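Local coordinates for phosphotyrosine protein phosphatase (PDB 5Z3M), which removes phosphate from phosphotyrosine residues of proteins, as a bacterial member of the low molecular weight protein tyrosine phosphatase family, at the interface of chains A and B. Residues are numbered along the deposited sequence; one frame, centred on the assembly and turned at random. Chains: chain A/B, Phosphotyrosine protein phosphatase.

The interface of chains A and B. Residues chain A 51, 54, 57, 61, 67-69; chain B 50-51, 69-71.
B:Met51 reaches toward A:Leu57 and A:Val69 with CG anti to its carbonyl carbon (chi1 -70°), and bends at chi2 and chi3 turn its methyl into chain A. That methyl, CE, lies 3.5 Å from CG1 of A:Val69. It also packs on CG of A:Leu57, from helix 54-61, where the two side chains cross at about a right angle. A:Met51 is bent the same way (chi1 -74°), and its CE rests 3.6 Å from CG2 of B:Val69. These contacts are counterparts in the two-fold symmetric interface between the two copies in the deposited assembly. This pairing may or may not be the biological dimer.

Near the two-fold axis, A:Val69 and B:Val69 pair in an antiparallel beta bridge. N of B:Val69 donates to O of A:Val69 at 3.0 Å. The return bond, from N of A:Val69 to O of B:Val69, spans 3.2 Å, and its donor sits above the carbonyl plane. Next to the bridge, the ring of A:Pro67 crosses that of B:Pro71, and CG of A:Met68 packs against the amide group of B:Asn70.

Away from the bridge, A:Asp54 and B:Thr50 slide past each other in opposite directions. The carboxylate oxygen OD1 of A:Asp54 faces CB of B:Thr50. A water links the chains here: it lies 3.0 Å from OD2 of A:Asp54 and 3.1 Å from the backbone N of B:Met51.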
ATOM      1  N   MET A  51      -0.585   5.278  -8.659  1.00 44.48           N
ATOM      2  CA  MET A  51      -0.158   4.019  -8.084  1.00 47.54           C
ATOM      3  C   MET A  51       0.772   3.275  -9.029  1.00 38.34           C
ATOM      4  O   MET A  51       0.674   3.427 -10.246  1.00 30.90           O
ATOM      5  CB  MET A  51      -1.379   3.153  -7.754  1.00 35.27           C
ATOM      6  CG  MET A  51      -2.156   3.617  -6.548  1.00 27.34           C
ATOM      7  SD  MET A  51      -1.275   3.243  -5.019  1.00 46.98           S
ATOM      8  CE  MET A  51      -1.685   4.686  -4.040  1.00 32.05           C
ATOM      9  N   ASP A  54      -0.008  -2.167 -12.464  1.00 38.44           N
ATOM     10  CA  ASP A  54      -0.710  -3.373 -12.016  1.00 44.00           C
ATOM     11  C   ASP A  54       0.106  -4.658 -12.209  1.00 38.56           C
ATOM     12  O   ASP A  54       0.359  -5.373 -11.244  1.00 34.16           O
ATOM     13  CB  ASP A  54      -2.060  -3.500 -12.732  1.00 38.43           C
ATOM     14  CG  ASP A  54      -3.083  -2.502 -12.230  1.00 28.85           C
ATOM     15  OD1 ASP A  54      -2.977  -2.085 -11.061  1.00 27.86           O
ATOM     16  OD2 ASP A  54      -3.992  -2.140 -13.004  1.00 36.10           O
ATOM     17  N   LEU A  57       2.488  -5.319  -9.656  1.00 53.01           N
ATOM     18  CA  LEU A  57       2.000  -5.709  -8.333  1.00 47.28           C
ATOM     19  C   LEU A  57       1.436  -7.134  -8.303  1.00 29.76           C
ATOM     20  O   LEU A  57       1.511  -7.812  -7.275  1.00 30.15           O
ATOM     21  CB  LEU A  57       0.948  -4.711  -7.841  1.00 34.87           C
ATOM     22  CG  LEU A  57       1.499  -3.507  -7.071  1.00 47.76           C
ATOM     23  CD1 LEU A  57       2.292  -3.973  -5.858  1.00 53.20           C
ATOM     24  CD2 LEU A  57       2.351  -2.604  -7.960  1.00 27.56           C
ATOM     25  N   GLN A  61       2.283 -10.566  -5.696  1.00 31.93           N
ATOM     26  CA  GLN A  61       1.316 -11.306  -4.885  1.00 47.80           C
ATOM     27  C   GLN A  61       1.426 -12.785  -5.227  1.00 33.57           C
ATOM     28  O   GLN A  61       1.152 -13.651  -4.394  1.00 37.68           O
ATOM     29  CB  GLN A  61      -0.125 -10.792  -5.071  1.00 39.30           C
ATOM     30  CG  GLN A  61      -0.609 -10.595  -6.500  1.00 41.60           C
ATOM     31  CD  GLN A  61      -1.672  -9.509  -6.593  1.00 35.28           C
ATOM     32  OE1 GLN A  61      -2.164  -9.191  -7.673  1.00 33.99           O
ATOM     33  NE2 GLN A  61      -2.020  -8.928  -5.451  1.00 31.07           N
ATOM     34  N   PRO A  67       1.070  -6.570  -0.169  1.00 31.65           N
ATOM     35  CA  PRO A  67       1.779  -5.297  -0.035  1.00 43.44           C
ATOM     36  C   PRO A  67       0.893  -4.076   0.224  1.00 30.68           C
ATOM     37  O   PRO A  67      -0.044  -3.808  -0.526  1.00 30.38           O
ATOM     38  CB  PRO A  67       2.488  -5.172  -1.387  1.00 45.60           C
ATOM     39  CG  PRO A  67       1.555  -5.869  -2.345  1.00 37.77           C
ATOM     40  CD  PRO A  67       0.782  -6.897  -1.576  1.00 30.44           C
ATOM     41  N   MET A  68       1.187  -3.361   1.307  1.00 33.64           N
ATOM     42  CA  MET A  68       0.694  -2.003   1.486  1.00 35.90           C
ATOM     43  C   MET A  68       1.556  -1.116   0.609  1.00 29.28           C
ATOM     44  O   MET A  68       2.685  -0.802   0.983  1.00 44.08           O
ATOM     45  CB  MET A  68       0.779  -1.558   2.949  1.00 41.82           C
ATOM     46  CG  MET A  68      -0.538  -1.527   3.721  1.00 35.69           C
ATOM     47  SD  MET A  68      -0.228  -1.132   5.457  1.00 61.96           S
ATOM     48  CE  MET A  68       1.195  -2.182   5.778  1.00 53.72           C
ATOM     49  N   VAL A  69       1.049  -0.720  -0.556  1.00 28.14           N
ATOM     50  CA  VAL A  69       1.884   0.009  -1.518  1.00 36.35           C
ATOM     51  C   VAL A  69       1.765   1.534  -1.416  1.00 36.72           C
ATOM     52  O   VAL A  69       0.668   2.099  -1.357  1.00 26.56           O
ATOM     53  CB  VAL A  69       1.587  -0.439  -2.971  1.00 26.40           C
ATOM     54  CG1 VAL A  69       0.311  -1.218  -3.037  1.00 38.10           C
ATOM     55  CG2 VAL A  69       1.549   0.748  -3.932  1.00 29.61           C
TER
ATOM     56  N   THR B  50      -6.456  -4.398  -9.654  1.00 48.63           N
ATOM     57  CA  THR B  50      -5.392  -4.608  -8.673  1.00 34.39           C
ATOM     58  C   THR B  50      -5.279  -3.471  -7.659  1.00 44.98           C
ATOM     59  O   THR B  50      -4.924  -3.696  -6.502  1.00 42.56           O
ATOM     60  CB  THR B  50      -4.035  -4.799  -9.366  1.00 34.71           C
ATOM     61  OG1 THR B  50      -4.231  -5.459 -10.623  1.00 34.90           O
ATOM     62  CG2 THR B  50      -3.111  -5.638  -8.496  1.00 34.62           C
ATOM     63  N   MET B  51      -5.595  -2.256  -8.091  1.00 34.77           N
ATOM     64  CA  MET B  51      -5.560  -1.110  -7.199  1.00 55.11           C
ATOM     65  C   MET B  51      -6.893  -0.374  -7.147  1.00 34.71           C
ATOM     66  O   MET B  51      -7.597  -0.269  -8.155  1.00 34.82           O
ATOM     67  CB  MET B  51      -4.443  -0.152  -7.620  1.00 35.13           C
ATOM     68  CG  MET B  51      -3.061  -0.704  -7.352  1.00 54.14           C
ATOM     69  SD  MET B  51      -2.859  -1.023  -5.587  1.00 40.34           S
ATOM     70  CE  MET B  51      -1.752  -2.431  -5.628  1.00 34.99           C
ATOM     71  N   VAL B  69      -1.793   1.751   0.281  1.00 25.98           N
ATOM     72  CA  VAL B  69      -2.967   0.872   0.170  1.00 51.12           C
ATOM     73  C   VAL B  69      -2.723  -0.602  -0.159  1.00 25.79           C
ATOM     74  O   VAL B  69      -2.092  -0.922  -1.163  1.00 25.78           O
ATOM     75  CB  VAL B  69      -3.936   1.396  -0.912  1.00 42.16           C
ATOM     76  CG1 VAL B  69      -5.085   2.168  -0.285  1.00 54.84           C
ATOM     77  CG2 VAL B  69      -3.190   2.233  -1.940  1.00 32.73           C
ATOM     78  N   ASN B  70      -3.266  -1.485   0.680  1.00 49.53           N
ATOM     79  CA  ASN B  70      -3.391  -2.895   0.335  1.00 40.80           C
ATOM     80  C   ASN B  70      -4.155  -3.000  -0.976  1.00 38.47           C
ATOM     81  O   ASN B  70      -5.041  -2.186  -1.230  1.00 49.31           O
ATOM     82  CB  ASN B  70      -4.118  -3.677   1.436  1.00 25.71           C
ATOM     83  CG  ASN B  70      -3.275  -3.864   2.681  1.00 25.75           C
ATOM     84  OD1 ASN B  70      -3.728  -3.613   3.796  1.00 25.87           O
ATOM     85  ND2 ASN B  70      -2.045  -4.313   2.496  1.00 27.46           N
ATOM     86  N   PRO B  71      -3.807  -3.983  -1.826  1.00 35.10           N
ATOM     87  CA  PRO B  71      -4.555  -4.137  -3.076  1.00 25.68           C
ATOM     88  C   PRO B  71      -5.923  -4.764  -2.858  1.00 31.84           C
ATOM     89  O   PRO B  71      -6.231  -5.263  -1.771  1.00 25.89           O
ATOM     90  CB  PRO B  71      -3.663  -5.049  -3.933  1.00 25.59           C
ATOM     91  CG  PRO B  71      -2.613  -5.587  -3.025  1.00 25.48           C
ATOM     92  CD  PRO B  71      -2.785  -5.026  -1.655  1.00 36.36           C
TER
HETATM   93  O   HOH W   1      -5.895  -1.095 -10.996  1.00 30.79           O